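Dot/Icm T4SS effector (Legionella pneumophila subsp. pneumophila, PDB 4HFV) is a putative effector of the Dot/Icm type IV secretion system, probably delivered into the host cell, whose molecular function is not established. Local coordinates at residues R75-Y83 with L123-F133; Y9-I20 with V53-D64. All blocks are in the same frame, centred on the assembly; numbering follows the deposited sequence.

Interaction 1 (R75-Y83 with L123-F133); sequences RVLNALAYY and LADMYSALEKF
A79 lays its methyl directly on the backbone of helix 120-136: CB is 3.2 Å from M126 O, and the M126 and L130 CB atoms lie just beyond. With alanine at the crossing the helix axes come within 8.2 Å, at -102°, close to perpendicular. L130 is the knob of the interface, held among V76, A79, L80 and Y83; its CD2 meets L80 CA at 3.6 Å while CD1 faces V76 and L80 CB. On the other flank of A79, selenomethionine M126 bends at its third torsion (chi3 65°), which curls CE back over the 75-83 backbone, 3.5 Å from A79 N.

Aromatic groups fill both ends. V76 CG1 sits over one face of the F133 ring, 3.9 Å from its centroid, a CH-pi contact offset toward the rim. At the other end Y83 turns its edge toward the face of Y127 in an offset edge-to-face pair, centroids 5.9 Å apart. The Y127 hydroxyl oxygen approaches the Y82 ring at its edge, 3.3 Å from CD1, and L123 CD2 packs obliquely on the same ring. R75 lends its aliphatic part, with CD 3.8 Å from A129 CB, while its guanidinium forms a salt bridge with E71. D125 instead pairs with R145 of the second subunit.

Around this crossing, helix 161-188 packs against L123, Y127 and Y83, whose hydroxyl bonds D164; helix 49-64 touches L80 and F133, and helix 9-27 lies against L77 and N78.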
loop_
_atom_site.group_PDB
_atom_site.type_symbol
_atom_site.label_atom_id
_atom_site.label_comp_id
_atom_site.label_asym_id
_atom_site.label_seq_id
_atom_site.Cartn_x
_atom_site.Cartn_y
_atom_site.Cartn_z
ATOM N N ARG A 75 5.198 -15.513 -10.295
ATOM C CA ARG A 75 4.971 -14.076 -10.123
ATOM C C ARG A 75 6.152 -13.400 -9.436
ATOM O O ARG A 75 6.623 -12.346 -9.883
ATOM C CB ARG A 75 3.673 -13.789 -9.361
ATOM C CG ARG A 75 3.353 -12.276 -9.361
ATOM C CD ARG A 75 1.911 -11.947 -8.922
ATOM N NE ARG A 75 0.903 -12.573 -9.780
ATOM C CZ ARG A 75 0.225 -13.683 -9.476
ATOM N NH1 ARG A 75 -0.660 -14.155 -10.355
ATOM N NH2 ARG A 75 0.421 -14.324 -8.315
ATOM N N VAL A 76 6.665 -14.020 -8.374
ATOM C CA VAL A 76 7.854 -13.484 -7.733
ATOM C C VAL A 76 9.071 -13.410 -8.644
ATOM O O VAL A 76 9.738 -12.345 -8.726
ATOM C CB VAL A 76 8.202 -14.215 -6.435
ATOM C CG1 VAL A 76 9.510 -13.659 -5.834
ATOM C CG2 VAL A 76 7.025 -14.061 -5.408
ATOM N N LEU A 77 9.409 -14.508 -9.317
ATOM C CA LEU A 77 10.621 -14.503 -10.144
ATOM C C LEU A 77 10.467 -13.555 -11.346
ATOM O O LEU A 77 11.381 -12.807 -11.642
ATOM C CB LEU A 77 11.049 -15.921 -10.548
ATOM C CG LEU A 77 12.428 -16.063 -11.207
ATOM C CD1 LEU A 77 13.609 -15.512 -10.346
ATOM C CD2 LEU A 77 12.698 -17.511 -11.581
ATOM N N ASN A 78 9.310 -13.565 -12.020
ATOM C CA ASN A 78 9.089 -12.616 -13.107
ATOM C C ASN A 78 9.255 -11.186 -12.620
ATOM O O ASN A 78 9.915 -10.379 -13.263
ATOM C CB ASN A 78 7.685 -12.768 -13.705
ATOM C CG ASN A 78 7.578 -13.919 -14.701
ATOM O OD1 ASN A 78 7.540 -13.697 -15.905
ATOM N ND2 ASN A 78 7.464 -15.131 -14.208
ATOM N N ALA A 79 8.618 -10.864 -11.488
ATOM C CA ALA A 79 8.730 -9.535 -10.917
ATOM C C ALA A 79 10.194 -9.135 -10.681
ATOM O O ALA A 79 10.602 -8.034 -11.019
ATOM C CB ALA A 79 7.902 -9.401 -9.572
ATOM N N LEU A 80 10.978 -9.990 -10.046
ATOM C CA LEU A 80 12.365 -9.626 -9.789
ATOM C C LEU A 80 13.161 -9.452 -11.085
ATOM O O LEU A 80 14.003 -8.560 -11.166
ATOM C CB LEU A 80 13.053 -10.694 -8.959
ATOM C CG LEU A 80 14.498 -10.420 -8.581
ATOM C CD1 LEU A 80 14.635 -9.112 -7.826
ATOM C CD2 LEU A 80 14.969 -11.597 -7.746
ATOM N N ALA A 81 12.927 -10.316 -12.074
ATOM C CA ALA A 81 13.671 -10.188 -13.323
ATOM C C ALA A 81 13.292 -8.867 -13.956
ATOM O O ALA A 81 14.166 -8.126 -14.415
ATOM C CB ALA A 81 13.394 -11.348 -14.293
ATOM N N TYR A 82 11.988 -8.577 -13.980
ATOM C CA TYR A 82 11.519 -7.327 -14.568
ATOM C C TYR A 82 12.113 -6.132 -13.847
ATOM O O TYR A 82 12.589 -5.208 -14.478
ATOM C CB TYR A 82 9.995 -7.245 -14.546
ATOM C CG TYR A 82 9.497 -6.098 -15.384
ATOM C CD1 TYR A 82 9.398 -4.839 -14.835
ATOM C CD2 TYR A 82 9.195 -6.261 -16.747
ATOM C CE1 TYR A 82 8.959 -3.766 -15.581
ATOM C CE2 TYR A 82 8.766 -5.194 -17.509
ATOM C CZ TYR A 82 8.655 -3.946 -16.910
ATOM O OH TYR A 82 8.222 -2.848 -17.606
ATOM N N TYR A 83 12.106 -6.174 -12.517
ATOM C CA TYR A 83 12.670 -5.098 -11.696
ATOM C C TYR A 83 14.167 -4.882 -11.956
ATOM O O TYR A 83 14.650 -3.755 -12.105
ATOM C CB TYR A 83 12.391 -5.430 -10.209
ATOM C CG TYR A 83 12.819 -4.384 -9.188
ATOM C CD1 TYR A 83 12.441 -3.055 -9.297
ATOM C CD2 TYR A 83 13.566 -4.759 -8.072
ATOM C CE1 TYR A 83 12.816 -2.133 -8.313
ATOM C CE2 TYR A 83 13.954 -3.866 -7.116
ATOM C CZ TYR A 83 13.593 -2.561 -7.228
ATOM O OH TYR A 83 14.025 -1.692 -6.249
ATOM N N LEU A 123 2.038 -4.682 -13.147
ATOM C CA LEU A 123 3.242 -4.275 -12.451
ATOM C C LEU A 123 2.920 -4.144 -10.992
ATOM O O LEU A 123 3.717 -4.553 -10.130
ATOM C CB LEU A 123 3.736 -2.929 -12.951
ATOM C CG LEU A 123 4.461 -3.010 -14.294
ATOM C CD1 LEU A 123 4.907 -1.643 -14.771
ATOM C CD2 LEU A 123 5.653 -3.947 -14.164
ATOM N N ALA A 124 1.764 -3.545 -10.713
ATOM C CA ALA A 124 1.337 -3.420 -9.327
ATOM C C ALA A 124 1.286 -4.812 -8.680
ATOM O O ALA A 124 1.803 -5.004 -7.597
ATOM C CB ALA A 124 -0.006 -2.713 -9.194
ATOM N N ASP A 125 0.657 -5.771 -9.343
ATOM C CA ASP A 125 0.580 -7.140 -8.794
ATOM C C ASP A 125 1.987 -7.766 -8.637
ATOM O O ASP A 125 2.306 -8.381 -7.600
ATOM C CB ASP A 125 -0.309 -8.014 -9.687
ATOM C CG ASP A 125 -1.755 -7.528 -9.743
ATOM O OD1 ASP A 125 -2.194 -6.771 -8.843
ATOM O OD2 ASP A 125 -2.456 -7.894 -10.702
HETATM N N MSE A 126 2.834 -7.621 -9.664
HETATM C CA MSE A 126 4.174 -8.171 -9.597
HETATM C C MSE A 126 5.019 -7.577 -8.486
HETATM O O MSE A 126 5.609 -8.328 -7.673
HETATM C CB MSE A 126 4.882 -8.029 -10.963
HETATM C CG MSE A 126 4.123 -8.793 -12.055
HETATM SE SE MSE A 126 4.665 -8.324 -13.886
HETATM C CE MSE A 126 6.341 -9.054 -13.514
ATOM N N TYR A 127 5.133 -6.251 -8.457
ATOM C CA TYR A 127 5.997 -5.627 -7.469
ATOM C C TYR A 127 5.453 -5.823 -6.050
ATOM O O TYR A 127 6.227 -5.909 -5.089
ATOM C CB TYR A 127 6.163 -4.130 -7.700
ATOM C CG TYR A 127 6.941 -3.755 -8.949
ATOM C CD1 TYR A 127 7.948 -4.564 -9.446
ATOM C CD2 TYR A 127 6.662 -2.560 -9.615
ATOM C CE1 TYR A 127 8.646 -4.203 -10.583
ATOM C CE2 TYR A 127 7.353 -2.188 -10.738
ATOM C CZ TYR A 127 8.353 -3.017 -11.215
ATOM O OH TYR A 127 9.060 -2.645 -12.337
ATOM N N SER A 128 4.142 -5.872 -5.912
ATOM C CA SER A 128 3.572 -6.142 -4.608
ATOM C C SER A 128 3.990 -7.543 -4.134
ATOM O O SER A 128 4.423 -7.734 -2.983
ATOM C CB SER A 128 2.048 -5.960 -4.650
ATOM O OG SER A 128 1.469 -6.232 -3.402
ATOM N N ALA A 129 3.890 -8.529 -5.033
ATOM C CA ALA A 129 4.231 -9.904 -4.681
ATOM C C ALA A 129 5.711 -9.980 -4.338
ATOM O O ALA A 129 6.091 -10.653 -3.380
ATOM C CB ALA A 129 3.865 -10.911 -5.820
ATOM N N LEU A 130 6.543 -9.264 -5.099
ATOM C CA LEU A 130 7.960 -9.232 -4.822
ATOM C C LEU A 130 8.265 -8.577 -3.477
ATOM O O LEU A 130 9.033 -9.118 -2.660
ATOM C CB LEU A 130 8.691 -8.490 -5.935
ATOM C CG LEU A 130 10.212 -8.386 -5.853
ATOM C CD1 LEU A 130 10.860 -9.739 -5.700
ATOM C CD2 LEU A 130 10.751 -7.711 -7.163
ATOM N N GLU A 131 7.719 -7.385 -3.256
ATOM C CA GLU A 131 7.861 -6.745 -1.942
ATOM C C GLU A 131 7.423 -7.644 -0.772
ATOM O O GLU A 131 8.145 -7.744 0.224
ATOM C CB GLU A 131 7.119 -5.427 -1.893
ATOM C CG GLU A 131 7.362 -4.655 -0.605
ATOM C CD GLU A 131 6.183 -3.854 -0.202
ATOM O OE1 GLU A 131 5.513 -3.317 -1.117
ATOM O OE2 GLU A 131 5.933 -3.752 1.017
ATOM N N LYS A 132 6.283 -8.320 -0.882
ATOM C CA LYS A 132 5.836 -9.223 0.189
ATOM C C LYS A 132 6.865 -10.331 0.419
ATOM O O LYS A 132 7.248 -10.678 1.573
ATOM C CB LYS A 132 4.477 -9.855 -0.161
ATOM C CG LYS A 132 3.258 -9.119 0.356
ATOM C CD LYS A 132 1.970 -9.837 -0.079
ATOM C CE LYS A 132 1.158 -9.026 -1.114
ATOM N NZ LYS A 132 0.433 -7.865 -0.504
ATOM N N PHE A 133 7.302 -10.930 -0.686
ATOM C CA PHE A 133 8.267 -11.985 -0.626
ATOM C C PHE A 133 9.512 -11.542 0.122
ATOM O O PHE A 133 9.955 -12.230 1.054
ATOM C CB PHE A 133 8.624 -12.445 -2.062
ATOM C CG PHE A 133 9.828 -13.285 -2.136
ATOM C CD1 PHE A 133 9.756 -14.666 -1.927
ATOM C CD2 PHE A 133 11.053 -12.710 -2.455
ATOM C CE1 PHE A 133 10.910 -15.442 -2.024
ATOM C CE2 PHE A 133 12.198 -13.477 -2.545
ATOM C CZ PHE A 133 12.126 -14.828 -2.342
#

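Interaction 2 (Y9-I20 with V53-D64); sequences YEKLKGSIRESI and VLVLLKTIELLD
D64 receives Y9 and K13 on its two carboxylate oxygens. Y9 OH donates to D64 OD1 at 2.6 Å, meeting that oxygen from above the carboxylate plane, 45° out of it; ring and carboxylate stand nearly perpendicular. K13 NZ forms a salt bridge to D64 OD2 at 2.5 Å, a very short separation whose exact length is doubtful. The lysine reaches it with a fully extended chain, CG anti to the backbone N (chi1 169°), its stem crossing I60 at a slant, with CE 3.8 Å from I60 CG2. A water joins E10 OE2 to D64 OD1, giving OD1 a second donor. It also lies between two carboxylates, whose mutual repulsion it and K13 probably ease.

Inward from this polar end, the Y9 ring packs beside L63, with CE1 3.9 Å from L63 CD1, and its hydroxyl oxygen lies 3.1 Å from I60 O. Farther along the helices the contact becomes purely aliphatic. I16 meets L56 and I60 through branch ends, CD1 to L56 CD2 being 4.2 Å. I20 reaches tip to tip toward two partners with separate branches: CG2 touches V53 CG1 and CD1 touches L57 CD2, each at 3.8 Å. R17 CG only just reaches I60 CD1, while its NH2 bonds the backbone O of E35.

The axes are 11.0 Å apart, a wide spacing, spanned at one end by Y9 and K13 and elsewhere by branched aliphatic side chains. With 148° between their directions, the segments form an antiparallel helix pair within this wholly helical, strand-free fold, its aliphatic packing ending in the Y9-D64-K13 polar group.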
loop_
_atom_site.group_PDB
_atom_site.type_symbol
_atom_site.label_atom_id
_atom_site.label_comp_id
_atom_site.label_asym_id
_atom_site.label_seq_id
_atom_site.Cartn_x
_atom_site.Cartn_y
_atom_site.Cartn_z
ATOM N N TYR A 9 7.589 -20.631 -13.913
ATOM C CA TYR A 9 8.756 -20.542 -13.028
ATOM C C TYR A 9 9.964 -21.430 -13.451
ATOM O O TYR A 9 11.119 -20.960 -13.483
ATOM C CB TYR A 9 8.355 -20.885 -11.588
ATOM C CG TYR A 9 9.526 -20.913 -10.655
ATOM C CD1 TYR A 9 10.053 -19.756 -10.149
ATOM C CD2 TYR A 9 10.128 -22.118 -10.306
ATOM C CE1 TYR A 9 11.160 -19.782 -9.310
ATOM C CE2 TYR A 9 11.235 -22.154 -9.474
ATOM C CZ TYR A 9 11.743 -20.976 -8.967
ATOM O OH TYR A 9 12.856 -21.003 -8.115
ATOM N N GLU A 10 9.745 -22.713 -13.732
ATOM C CA GLU A 10 10.924 -23.563 -14.019
ATOM C C GLU A 10 11.692 -23.063 -15.233
ATOM O O GLU A 10 12.932 -23.022 -15.234
ATOM C CB GLU A 10 10.543 -25.007 -14.196
ATOM C CG GLU A 10 10.051 -25.681 -12.901
ATOM C CD GLU A 10 11.104 -25.683 -11.780
ATOM O OE1 GLU A 10 12.301 -25.853 -12.087
ATOM O OE2 GLU A 10 10.731 -25.526 -10.586
ATOM N N LYS A 11 10.944 -22.701 -16.269
ATOM C CA LYS A 11 11.516 -22.211 -17.501
ATOM C C LYS A 11 12.302 -20.930 -17.244
ATOM O O LYS A 11 13.468 -20.802 -17.682
ATOM C CB LYS A 11 10.422 -21.959 -18.522
ATOM C CG LYS A 11 10.955 -21.624 -19.894
ATOM C CD LYS A 11 10.140 -20.548 -20.523
ATOM C CE LYS A 11 9.702 -20.925 -21.913
ATOM N NZ LYS A 11 10.606 -20.371 -22.969
ATOM N N LEU A 12 11.719 -20.002 -16.489
ATOM C CA LEU A 12 12.376 -18.728 -16.212
ATOM C C LEU A 12 13.632 -18.925 -15.379
ATOM O O LEU A 12 14.665 -18.295 -15.628
ATOM C CB LEU A 12 11.391 -17.750 -15.501
ATOM C CG LEU A 12 11.967 -16.363 -15.222
ATOM C CD1 LEU A 12 12.542 -15.674 -16.451
ATOM C CD2 LEU A 12 10.900 -15.462 -14.565
ATOM N N LYS A 13 13.530 -19.769 -14.358
ATOM C CA LYS A 13 14.665 -20.145 -13.538
ATOM C C LYS A 13 15.781 -20.645 -14.437
ATOM O O LYS A 13 16.930 -20.256 -14.299
ATOM C CB LYS A 13 14.253 -21.270 -12.592
ATOM C CG LYS A 13 15.383 -21.909 -11.883
ATOM C CD LYS A 13 14.978 -23.109 -11.028
ATOM C CE LYS A 13 16.245 -23.716 -10.365
ATOM N NZ LYS A 13 15.977 -24.755 -9.302
ATOM N N GLY A 14 15.425 -21.537 -15.352
ATOM C CA GLY A 14 16.395 -22.087 -16.280
ATOM C C GLY A 14 17.056 -21.030 -17.152
ATOM O O GLY A 14 18.279 -21.027 -17.324
ATOM N N SER A 15 16.287 -20.098 -17.699
ATOM C CA SER A 15 16.919 -19.183 -18.637
ATOM C C SER A 15 17.708 -18.141 -17.874
ATOM O O SER A 15 18.728 -17.676 -18.360
ATOM C CB SER A 15 15.905 -18.547 -19.612
ATOM O OG SER A 15 15.046 -17.712 -18.923
ATOM N N ILE A 16 17.298 -17.808 -16.649
ATOM C CA ILE A 16 18.064 -16.851 -15.873
ATOM C C ILE A 16 19.399 -17.483 -15.476
ATOM O O ILE A 16 20.436 -16.833 -15.501
ATOM C CB ILE A 16 17.274 -16.370 -14.629
ATOM C CG1 ILE A 16 16.181 -15.380 -15.053
ATOM C CG2 ILE A 16 18.207 -15.720 -13.585
ATOM C CD1 ILE A 16 15.247 -15.085 -13.954
ATOM N N ARG A 17 19.366 -18.759 -15.104
ATOM C CA ARG A 17 20.583 -19.439 -14.704
ATOM C C ARG A 17 21.491 -19.489 -15.956
ATOM O O ARG A 17 22.707 -19.305 -15.840
ATOM C CB ARG A 17 20.287 -20.849 -14.162
ATOM C CG ARG A 17 19.686 -20.861 -12.731
ATOM C CD ARG A 17 19.480 -22.275 -12.168
ATOM N NE ARG A 17 20.652 -23.083 -12.459
ATOM C CZ ARG A 17 21.702 -23.233 -11.646
ATOM N NH1 ARG A 17 21.715 -22.703 -10.426
ATOM N NH2 ARG A 17 22.751 -23.931 -12.060
ATOM N N GLU A 18 20.901 -19.698 -17.140
ATOM C CA GLU A 18 21.726 -19.803 -18.347
ATOM C C GLU A 18 22.402 -18.450 -18.624
ATOM O O GLU A 18 23.614 -18.416 -18.960
ATOM C CB GLU A 18 20.955 -20.264 -19.571
ATOM C CG GLU A 18 21.885 -20.506 -20.834
ATOM C CD GLU A 18 23.187 -21.317 -20.560
ATOM O OE1 GLU A 18 23.145 -22.339 -19.835
ATOM O OE2 GLU A 18 24.270 -20.927 -21.079
ATOM N N SER A 19 21.659 -17.357 -18.468
ATOM C CA SER A 19 22.227 -16.039 -18.727
ATOM C C SER A 19 23.328 -15.687 -17.713
ATOM O O SER A 19 24.286 -14.974 -18.030
ATOM C CB SER A 19 21.121 -14.981 -18.776
ATOM O OG SER A 19 20.201 -15.287 -19.822
ATOM N N ILE A 20 23.214 -16.204 -16.504
ATOM C CA ILE A 20 24.222 -15.916 -15.481
ATOM C C ILE A 20 25.517 -16.636 -15.849
ATOM O O ILE A 20 26.622 -16.062 -15.810
ATOM C CB ILE A 20 23.730 -16.310 -14.113
ATOM C CG1 ILE A 20 22.655 -15.314 -13.654
ATOM C CG2 ILE A 20 24.894 -16.373 -13.098
ATOM C CD1 ILE A 20 21.881 -15.766 -12.414
ATOM N N VAL A 53 22.963 -10.531 -9.494
ATOM C CA VAL A 53 23.028 -11.948 -9.701
ATOM C C VAL A 53 22.755 -12.730 -8.428
ATOM O O VAL A 53 21.977 -13.669 -8.465
ATOM C CB VAL A 53 24.419 -12.341 -10.363
ATOM C CG1 VAL A 53 24.659 -13.806 -10.301
ATOM C CG2 VAL A 53 24.422 -11.898 -11.788
ATOM N N LEU A 54 23.347 -12.311 -7.303
ATOM C CA LEU A 54 23.155 -13.006 -6.026
ATOM C C LEU A 54 21.710 -12.899 -5.532
ATOM O O LEU A 54 21.125 -13.872 -5.020
ATOM C CB LEU A 54 24.172 -12.526 -4.969
ATOM C CG LEU A 54 25.649 -12.850 -5.290
ATOM C CD1 LEU A 54 26.599 -12.154 -4.296
ATOM C CD2 LEU A 54 25.816 -14.331 -5.217
ATOM N N VAL A 55 21.083 -11.760 -5.763
ATOM C CA VAL A 55 19.673 -11.641 -5.386
ATOM C C VAL A 55 18.773 -12.542 -6.200
ATOM O O VAL A 55 17.892 -13.215 -5.654
ATOM C CB VAL A 55 19.220 -10.209 -5.477
ATOM C CG1 VAL A 55 17.710 -10.149 -5.398
ATOM C CG2 VAL A 55 19.870 -9.464 -4.304
ATOM N N LEU A 56 19.040 -12.624 -7.510
ATOM C CA LEU A 56 18.308 -13.548 -8.367
ATOM C C LEU A 56 18.494 -14.994 -7.927
ATOM O O LEU A 56 17.523 -15.728 -7.815
ATOM C CB LEU A 56 18.754 -13.420 -9.835
ATOM C CG LEU A 56 18.165 -12.229 -10.580
ATOM C CD1 LEU A 56 18.977 -11.894 -11.892
ATOM C CD2 LEU A 56 16.752 -12.633 -10.892
ATOM N N LEU A 57 19.736 -15.401 -7.685
ATOM C CA LEU A 57 20.016 -16.749 -7.237
ATOM C C LEU A 57 19.471 -17.037 -5.834
ATOM O O LEU A 57 19.035 -18.174 -5.556
ATOM C CB LEU A 57 21.529 -17.055 -7.319
ATOM C CG LEU A 57 22.179 -17.093 -8.726
ATOM C CD1 LEU A 57 23.727 -17.238 -8.660
ATOM C CD2 LEU A 57 21.598 -18.183 -9.514
ATOM N N LYS A 58 19.546 -16.094 -4.907
ATOM C CA LYS A 58 18.965 -16.342 -3.583
ATOM C C LYS A 58 17.439 -16.464 -3.689
ATOM O O LYS A 58 16.818 -17.319 -3.045
ATOM C CB LYS A 58 19.307 -15.249 -2.577
ATOM C CG LYS A 58 18.770 -15.484 -1.213
ATOM C CD LYS A 58 19.307 -16.742 -0.526
ATOM C CE LYS A 58 20.817 -16.720 -0.433
ATOM N NZ LYS A 58 21.308 -17.918 0.335
ATOM N N THR A 59 16.858 -15.624 -4.516
ATOM C CA THR A 59 15.408 -15.661 -4.749
ATOM C C THR A 59 15.028 -17.034 -5.269
ATOM O O THR A 59 14.109 -17.658 -4.749
ATOM C CB THR A 59 14.960 -14.481 -5.651
ATOM O OG1 THR A 59 15.068 -13.280 -4.895
ATOM C CG2 THR A 59 13.541 -14.612 -6.167
ATOM N N ILE A 60 15.751 -17.534 -6.270
ATOM C CA ILE A 60 15.468 -18.849 -6.803
ATOM C C ILE A 60 15.599 -19.978 -5.775
ATOM O O ILE A 60 14.739 -20.852 -5.691
ATOM C CB ILE A 60 16.390 -19.133 -8.000
ATOM C CG1 ILE A 60 15.909 -18.361 -9.241
ATOM C CG2 ILE A 60 16.424 -20.582 -8.263
ATOM C CD1 ILE A 60 17.024 -18.197 -10.342
ATOM N N GLU A 61 16.677 -19.966 -4.989
ATOM C CA GLU A 61 16.868 -20.951 -3.901
ATOM C C GLU A 61 15.680 -20.921 -2.900
ATOM O O GLU A 61 15.193 -21.959 -2.411
ATOM C CB GLU A 61 18.181 -20.614 -3.168
ATOM C CG GLU A 61 18.600 -21.576 -2.030
ATOM C CD GLU A 61 19.701 -20.987 -1.118
ATOM O OE1 GLU A 61 20.345 -19.989 -1.498
ATOM O OE2 GLU A 61 19.927 -21.508 -0.004
ATOM N N LEU A 62 15.214 -19.732 -2.567
ATOM C CA LEU A 62 14.180 -19.615 -1.533
ATOM C C LEU A 62 12.833 -20.094 -2.092
ATOM O O LEU A 62 12.089 -20.835 -1.438
ATOM C CB LEU A 62 14.091 -18.177 -0.990
ATOM C CG LEU A 62 15.287 -17.685 -0.131
ATOM C CD1 LEU A 62 15.222 -16.168 0.118
ATOM C CD2 LEU A 62 15.387 -18.444 1.170
ATOM N N LEU A 63 12.521 -19.684 -3.311
ATOM C CA LEU A 63 11.300 -20.172 -3.948
ATOM C C LEU A 63 11.321 -21.691 -4.104
ATOM O O LEU A 63 10.316 -22.354 -3.846
ATOM C CB LEU A 63 11.080 -19.458 -5.287
ATOM C CG LEU A 63 10.799 -17.962 -5.149
ATOM C CD1 LEU A 63 10.885 -17.235 -6.431
ATOM C CD2 LEU A 63 9.392 -17.696 -4.489
ATOM N N ASP A 64 12.473 -22.237 -4.507
ATOM C CA ASP A 64 12.635 -23.677 -4.650
ATOM C C ASP A 64 12.318 -24.384 -3.329
ATOM O O ASP A 64 11.703 -25.425 -3.331
ATOM C CB ASP A 64 14.060 -24.037 -5.046
ATOM C CG ASP A 64 14.360 -23.779 -6.526
ATOM O OD1 ASP A 64 13.462 -23.334 -7.266
ATOM O OD2 ASP A 64 15.523 -24.033 -6.952
HETATM O O HOH W 1 11.429 -25.246 -7.576
#

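Interactions 1 and 2 have centres about 14 Å apart and share one continuous core. Helix 49-64 is followed in the chain by helix 70-90, which carries much of the junction: L80 CD2 packs 3.3 Å from T59 OG1 of helix 49-64, and L77 CD2 lies 3.6 Å from Y9 CE1 of helix 9-27. F133 extends the core from helix 120-136, its CE1 3.7 Å from L63 CD2. Interaction 1 is the one near the succinate site seen in this protein at S169, H173 and R176, although no succinate is bound to this chain: the side chains of D125 and R176 are about 6 Å apart, those of Y127 and S169 about 8 Å. Interaction 2 lies away from that site.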